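Local coordinates for glucose-6-phosphate isomerase (Thermus thermophilus, PDB 1ZZG), which probably catalyses the reversible isomerisation of glucose 6-phosphate to fructose 6-phosphate, a step shared by glycolysis and gluconeogenesis, at residues L23-A26 with R27-L30; P47-T50 with E51-R54; S259-V262 with Q263-E267. All coordinates share one frame; numbering follows the deposited sequence.

In the fold
The three contacts are local pairings within single helices or at a helix start, and none touches another: their nearest atoms are about 11 to 13 Å apart. Contacts 1 and 3, with centres about 22 Å apart, both pack on helix 371-391. Contacts 1 and 2 have centres about 28 Å apart; contact 1 meets the C-terminal end of helix 206-221 (Ala220), and contact 2 packs along it. Contact 3 holds Glu267, the predicted proton donor, whose side chain is about 8 Å from that of Lys406, the other predicted active-site residue. Contacts 1 and 2 lie away from that site, with the centre of contact 2 about 25 Å from that of contact 3.

Contact 1: residues L23-A26 with R27-L30; sequences LEEA and RRRL
Glu25 lies alongside Arg28, one turn further along helix 20-32, and meets that guanidinium side-on as part of an i to i+3 and i to i+4 salt-bridge network. Arg28 NE donates to Glu25 OE1 at 2.9 Å, while Arg28 NH2 reaches Glu25 OE2 at 2.8 Å; both oxygens are met on their syn sides and lie in the guanidinium plane. Glu25 OE2 takes a second bond, on its anti side, from Arg29 NE at 3.0 Å. The two arginines thus use different sides of one oxygen, and Arg29's guanidinium stands nearly upright to the carboxylate, the planes 88° apart. A bend at chi2 (55°) turns the Glu25 carboxylate forward along the helix, toward Arg28 and Arg29, to meet both guanidinium groups, and these three bonds should fix its rotation and favour its negative charge. Glutamate and arginine suit this solvent-facing side, their long chains spanning one turn.

Glu24 and Arg27 run side by side in a second salt bridge, made by one hydrogen bond, with Arg27 NH2 3.0 Å from Glu24 OE1. The other end of this guanidinium is fixed elsewhere, since NH1 donates to Ala220 O and Ala222 O. The buried residues Leu23, Ala26 and Leu30 turn another side of the helix to the protein: Leu23 meets Leu234 of helix 228-238, and the small Ala26 packs on Leu391 of helix 371-391. A water ties the pair to the backbone, accepting from Arg27 NE at 2.8 Å and donating to Glu24 O and Glu24 OE1.

Contact 2: residues P47-T50 with E51-R54; sequences PEDT and ETLR
Asp49 grips the start of helix 52-61 with both carboxylate oxygens. Its OD1 takes two backbone N-H groups, from Thr52 N at 2.7 Å, in a nearly straight bond (174°), and from Glu51 N at 3.0 Å. The bond to the residue two further on closes an Asx turn. Glu51 N comes almost end-on to the C-O bond of OD1, whereas Thr52 N approaches from above the carboxylate plane. The second oxygen, Asp49 OD2, accepts the hydroxyl of Thr52 OG1 at a short 2.5 Å, on the syn side. Thr52 holds OG1 beside its own backbone N (chi1 -59°), so hydroxyl and amide face the carboxylate together. Aspartate suits the place because its short side chain, with CG anti to the backbone N, can reach the amides of Glu51 and Thr52, where the helix begins; those N-H groups would be expected to favour its negative charge. Threonine adds a third donor from a beta-branched side chain.

The chain reaches this point through an inverse gamma turn centred on Asp49, closed by a weak bond from Thr50 N to Glu48 O. Further out, two waters bridge the joint. One accepts weakly from Leu53 N and lies against Asp49 O; the other sits, by weak bonds, between Thr50 O and Arg54 NE. Leu53 CD2 lies against the backbone of Thr50, 3.5 Å from Thr50 C, while the Arg54 chain passes Thr50 O with its CD at 3.7 Å.

Helix 206-221 packs against both segments: buried Leu53 meets Asp207 and Leu210, and Pro47 meets Ala213 and Asn217, while Pro47 O accepts from Arg214, joining the start of helix 52-61 and the preceding loop to that helix.

Contact 3: residues S259-V262 with Q263-E267; sequences SWFV and QLHDE
His265 N donates to Phe261 O at 2.7 Å in a nearly straight bond (171°), the shortest backbone bond within residues 259-267 of helix 257-269. This helix carries Glu267, the predicted proton donor, toward the active site of the phosphoglucose isomerase fold. The same two residues meet again through their side chains, in a CH-pi contact: His265 CB rests over one face of the Phe261 ring, 4.0 Å from its centroid. Their rings are tilted by only 30° but slid so far apart that they barely overlap. A flat phenylalanine suits this buried place, where it also stacks on Phe247, while the polar tip of His265 is spent on Thr281 through NE2.

On another side of the helix, Leu264 CD2 reaches the Trp260 ring, 3.8 Å from CH2. Both chains leave with CG anti to the backbone N, Trp260 at chi1 171°, so they run alongside each other toward helix 371-391, the broad apolar indole and branched leucine filling this buried face; there Trp260 meets Met378 and Met382.

Val262 and Asp266 also lie side by side, with Val262 CG1 3.7 Å from Asp266 OD2. Asp266 OD1 accepts from Ala283 N of strand 278-287, a strand that Val262 packs against as well. Replacing Asp266 with an alanine is likely to leave Ala283 N without this acceptor and to open a gap beside Val262 CG1. Across the subunit boundary, Ala294 of the second subunit touches Asp266 and Glu267.

At the active-site end, Glu267 OE2 is held by two groups. Arg187 NH1 makes a salt bridge to it, and Gln263, a second-shell residue whose extended chain is long enough to span one turn, donates NE2 to Glu267 OE2 at 3.0 Å from above the carboxylate plane.

Contact 1: residues L23-A26 with R27-L30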
# COMPACT_ATOMS: atom_id res chain seq x y z
N LEU A 23 -0.86 13.60 30.62
CA LEU A 23 -1.88 13.48 29.58
C LEU A 23 -2.93 14.59 29.71
O LEU A 23 -3.36 15.16 28.71
CB LEU A 23 -2.55 12.10 29.66
CG LEU A 23 -1.66 10.87 29.37
CD1 LEU A 23 -2.42 9.59 29.69
CD2 LEU A 23 -1.23 10.88 27.92
N GLU A 24 -3.34 14.89 30.94
CA GLU A 24 -4.34 15.93 31.19
C GLU A 24 -3.84 17.28 30.68
O GLU A 24 -4.60 18.05 30.09
CB GLU A 24 -4.66 16.04 32.68
CG GLU A 24 -5.25 14.80 33.33
CD GLU A 24 -6.67 14.52 32.91
OE1 GLU A 24 -7.27 15.34 32.17
OE2 GLU A 24 -7.21 13.47 33.32
N GLU A 25 -2.57 17.56 30.92
CA GLU A 25 -1.96 18.82 30.49
C GLU A 25 -1.85 18.87 28.96
O GLU A 25 -2.07 19.92 28.35
CB GLU A 25 -0.59 18.99 31.15
CG GLU A 25 0.21 20.20 30.69
CD GLU A 25 -0.53 21.51 30.85
OE1 GLU A 25 -1.55 21.54 31.57
OE2 GLU A 25 -0.09 22.52 30.26
N ALA A 26 -1.51 17.74 28.35
CA ALA A 26 -1.40 17.69 26.89
C ALA A 26 -2.76 18.06 26.30
O ALA A 26 -2.85 18.86 25.36
CB ALA A 26 -0.97 16.29 26.44
N ARG A 27 -3.83 17.48 26.86
CA ARG A 27 -5.18 17.76 26.38
C ARG A 27 -5.56 19.23 26.60
O ARG A 27 -6.12 19.87 25.70
CB ARG A 27 -6.20 16.84 27.07
CG ARG A 27 -7.65 17.24 26.81
CD ARG A 27 -8.65 16.11 27.11
NE ARG A 27 -8.70 15.75 28.53
CZ ARG A 27 -9.46 14.78 29.02
NH1 ARG A 27 -10.24 14.07 28.21
NH2 ARG A 27 -9.44 14.51 30.32
N ARG A 28 -5.27 19.76 27.78
CA ARG A 28 -5.58 21.16 28.08
C ARG A 28 -4.88 22.08 27.07
O ARG A 28 -5.49 23.00 26.52
CB ARG A 28 -5.12 21.51 29.51
CG ARG A 28 -5.56 22.91 29.98
CD ARG A 28 -4.65 23.43 31.10
NE ARG A 28 -3.28 23.64 30.62
CZ ARG A 28 -2.92 24.58 29.76
NH1 ARG A 28 -3.81 25.43 29.27
NH2 ARG A 28 -1.66 24.65 29.36
N ARG A 29 -3.59 21.84 26.84
CA ARG A 29 -2.83 22.66 25.90
C ARG A 29 -3.46 22.67 24.52
O ARG A 29 -3.51 23.70 23.85
CB ARG A 29 -1.39 22.15 25.78
CG ARG A 29 -0.54 22.39 27.00
CD ARG A 29 0.91 22.00 26.75
NE ARG A 29 1.74 22.26 27.93
CZ ARG A 29 3.06 22.18 27.94
NH1 ARG A 29 3.73 21.86 26.84
NH2 ARG A 29 3.73 22.45 29.06
N LEU A 30 -3.95 21.51 24.08
CA LEU A 30 -4.57 21.41 22.76
C LEU A 30 -5.89 22.18 22.72
O LEU A 30 -6.12 22.98 21.80
CB LEU A 30 -4.83 19.94 22.41
CG LEU A 30 -5.55 19.68 21.08
CD1 LEU A 30 -4.68 20.12 19.91
CD2 LEU A 30 -5.89 18.20 20.97
O HOH W 1 -7.39 17.58 30.18

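Contact 2: residues P47-T50 with E51-R54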
# COMPACT_ATOMS: atom_id res chain seq x y z
N PRO A 47 -17.46 17.09 12.39
CA PRO A 47 -18.56 16.17 12.72
C PRO A 47 -19.86 16.88 13.08
O PRO A 47 -20.94 16.29 13.01
CB PRO A 47 -18.00 15.37 13.91
CG PRO A 47 -16.50 15.45 13.72
CD PRO A 47 -16.31 16.88 13.30
N GLU A 48 -19.77 18.15 13.46
CA GLU A 48 -20.95 18.91 13.84
C GLU A 48 -21.51 19.79 12.72
O GLU A 48 -22.42 20.58 12.95
CB GLU A 48 -20.65 19.76 15.08
CG GLU A 48 -20.41 18.92 16.33
CD GLU A 48 -21.68 18.33 16.93
OE1 GLU A 48 -22.71 18.27 16.23
OE2 GLU A 48 -21.65 17.91 18.10
N ASP A 49 -20.98 19.64 11.52
CA ASP A 49 -21.49 20.41 10.39
C ASP A 49 -22.64 19.62 9.77
O ASP A 49 -22.42 18.80 8.88
CB ASP A 49 -20.38 20.63 9.36
CG ASP A 49 -20.83 21.52 8.21
OD1 ASP A 49 -22.04 21.55 7.91
OD2 ASP A 49 -19.96 22.18 7.59
N THR A 50 -23.86 19.85 10.24
CA THR A 50 -25.02 19.13 9.71
C THR A 50 -25.70 19.87 8.57
O THR A 50 -26.87 19.63 8.28
CB THR A 50 -26.07 18.87 10.81
OG1 THR A 50 -26.18 20.02 11.66
CG2 THR A 50 -25.68 17.66 11.64
N GLU A 51 -24.96 20.76 7.93
CA GLU A 51 -25.48 21.54 6.82
C GLU A 51 -24.76 21.14 5.53
O GLU A 51 -25.40 20.90 4.50
CB GLU A 51 -25.26 23.03 7.11
CG GLU A 51 -25.59 23.97 5.98
CD GLU A 51 -24.99 25.36 6.20
OE1 GLU A 51 -25.32 25.98 7.24
OE2 GLU A 51 -24.20 25.81 5.35
N THR A 52 -23.44 21.06 5.60
CA THR A 52 -22.64 20.70 4.44
C THR A 52 -22.96 19.32 3.86
O THR A 52 -23.04 19.18 2.64
CB THR A 52 -21.13 20.77 4.77
OG1 THR A 52 -20.81 22.10 5.20
CG2 THR A 52 -20.29 20.43 3.54
N LEU A 53 -23.15 18.31 4.70
CA LEU A 53 -23.44 16.99 4.16
C LEU A 53 -24.77 16.96 3.40
O LEU A 53 -24.94 16.18 2.46
CB LEU A 53 -23.44 15.91 5.25
CG LEU A 53 -24.73 15.69 6.04
CD1 LEU A 53 -24.59 14.42 6.87
CD2 LEU A 53 -25.01 16.90 6.92
N ARG A 54 -25.72 17.80 3.81
CA ARG A 54 -27.00 17.86 3.12
C ARG A 54 -26.77 18.47 1.74
O ARG A 54 -27.30 17.98 0.73
CB ARG A 54 -28.01 18.69 3.91
CG ARG A 54 -28.48 18.00 5.18
CD ARG A 54 -29.60 18.75 5.87
NE ARG A 54 -30.16 17.96 6.96
CZ ARG A 54 -31.17 18.34 7.73
NH1 ARG A 54 -31.75 19.52 7.53
NH2 ARG A 54 -31.60 17.55 8.70
O HOH W 2 -21.30 18.16 6.81
O HOH W 3 -28.44 16.69 8.46

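Contact 3: residues S259-V262 with Q263-E267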
# COMPACT_ATOMS: atom_id res chain seq x y z
N SER A 259 -2.66 3.60 4.72
CA SER A 259 -1.96 4.67 4.01
C SER A 259 -2.39 6.03 4.55
O SER A 259 -1.57 6.94 4.69
CB SER A 259 -2.23 4.61 2.51
OG SER A 259 -1.56 3.52 1.92
N TRP A 260 -3.67 6.17 4.84
CA TRP A 260 -4.20 7.42 5.38
C TRP A 260 -3.56 7.70 6.74
O TRP A 260 -3.17 8.84 7.03
CB TRP A 260 -5.72 7.32 5.55
CG TRP A 260 -6.33 8.48 6.28
CD1 TRP A 260 -6.63 9.71 5.78
CD2 TRP A 260 -6.65 8.52 7.68
NE1 TRP A 260 -7.13 10.52 6.78
CE2 TRP A 260 -7.16 9.81 7.95
CE3 TRP A 260 -6.57 7.58 8.72
CZ2 TRP A 260 -7.57 10.20 9.23
CZ3 TRP A 260 -6.99 7.97 10.00
CH2 TRP A 260 -7.48 9.26 10.24
N PHE A 261 -3.44 6.67 7.57
CA PHE A 261 -2.85 6.85 8.89
C PHE A 261 -1.37 7.20 8.80
O PHE A 261 -0.85 8.01 9.58
CB PHE A 261 -3.00 5.59 9.75
CG PHE A 261 -2.30 5.70 11.08
CD1 PHE A 261 -2.79 6.56 12.06
CD2 PHE A 261 -1.11 5.01 11.31
CE1 PHE A 261 -2.09 6.74 13.26
CE2 PHE A 261 -0.41 5.19 12.50
CZ PHE A 261 -0.90 6.05 13.48
N VAL A 262 -0.67 6.57 7.85
CA VAL A 262 0.75 6.85 7.68
C VAL A 262 0.99 8.34 7.40
O VAL A 262 1.90 8.93 7.98
CB VAL A 262 1.34 5.97 6.55
CG1 VAL A 262 2.77 6.39 6.25
CG2 VAL A 262 1.33 4.51 6.98
N GLN A 263 0.18 8.95 6.53
CA GLN A 263 0.35 10.38 6.28
C GLN A 263 -0.00 11.16 7.54
O GLN A 263 0.70 12.10 7.91
CB GLN A 263 -0.54 10.90 5.14
CG GLN A 263 -0.60 12.43 5.16
CD GLN A 263 -1.37 13.04 4.01
OE1 GLN A 263 -2.38 12.50 3.56
NE2 GLN A 263 -0.93 14.21 3.56
N LEU A 264 -1.11 10.79 8.17
CA LEU A 264 -1.54 11.48 9.38
C LEU A 264 -0.44 11.47 10.43
O LEU A 264 -0.07 12.50 10.99
CB LEU A 264 -2.79 10.82 9.96
CG LEU A 264 -3.23 11.39 11.32
CD1 LEU A 264 -3.69 12.84 11.13
CD2 LEU A 264 -4.34 10.55 11.92
N HIS A 265 0.09 10.28 10.70
CA HIS A 265 1.13 10.11 11.71
C HIS A 265 2.48 10.75 11.34
O HIS A 265 3.00 11.60 12.07
CB HIS A 265 1.33 8.62 12.00
CG HIS A 265 2.34 8.35 13.07
ND1 HIS A 265 2.04 8.46 14.42
CD2 HIS A 265 3.65 8.00 13.00
CE1 HIS A 265 3.12 8.18 15.13
NE2 HIS A 265 4.11 7.90 14.29
N ASP A 266 3.03 10.32 10.21
CA ASP A 266 4.31 10.81 9.71
C ASP A 266 4.41 12.32 9.50
O ASP A 266 5.29 12.97 10.03
CB ASP A 266 4.64 10.13 8.37
CG ASP A 266 5.15 8.71 8.53
OD1 ASP A 266 4.99 8.11 9.61
OD2 ASP A 266 5.71 8.18 7.54
N GLU A 267 3.50 12.87 8.70
CA GLU A 267 3.52 14.29 8.40
C GLU A 267 3.24 15.18 9.61
O GLU A 267 3.76 16.29 9.70
CB GLU A 267 2.52 14.60 7.28
CG GLU A 267 3.00 15.66 6.32
CD GLU A 267 2.18 15.74 5.05
OE1 GLU A 267 2.77 15.64 3.96
OE2 GLU A 267 0.94 15.90 5.14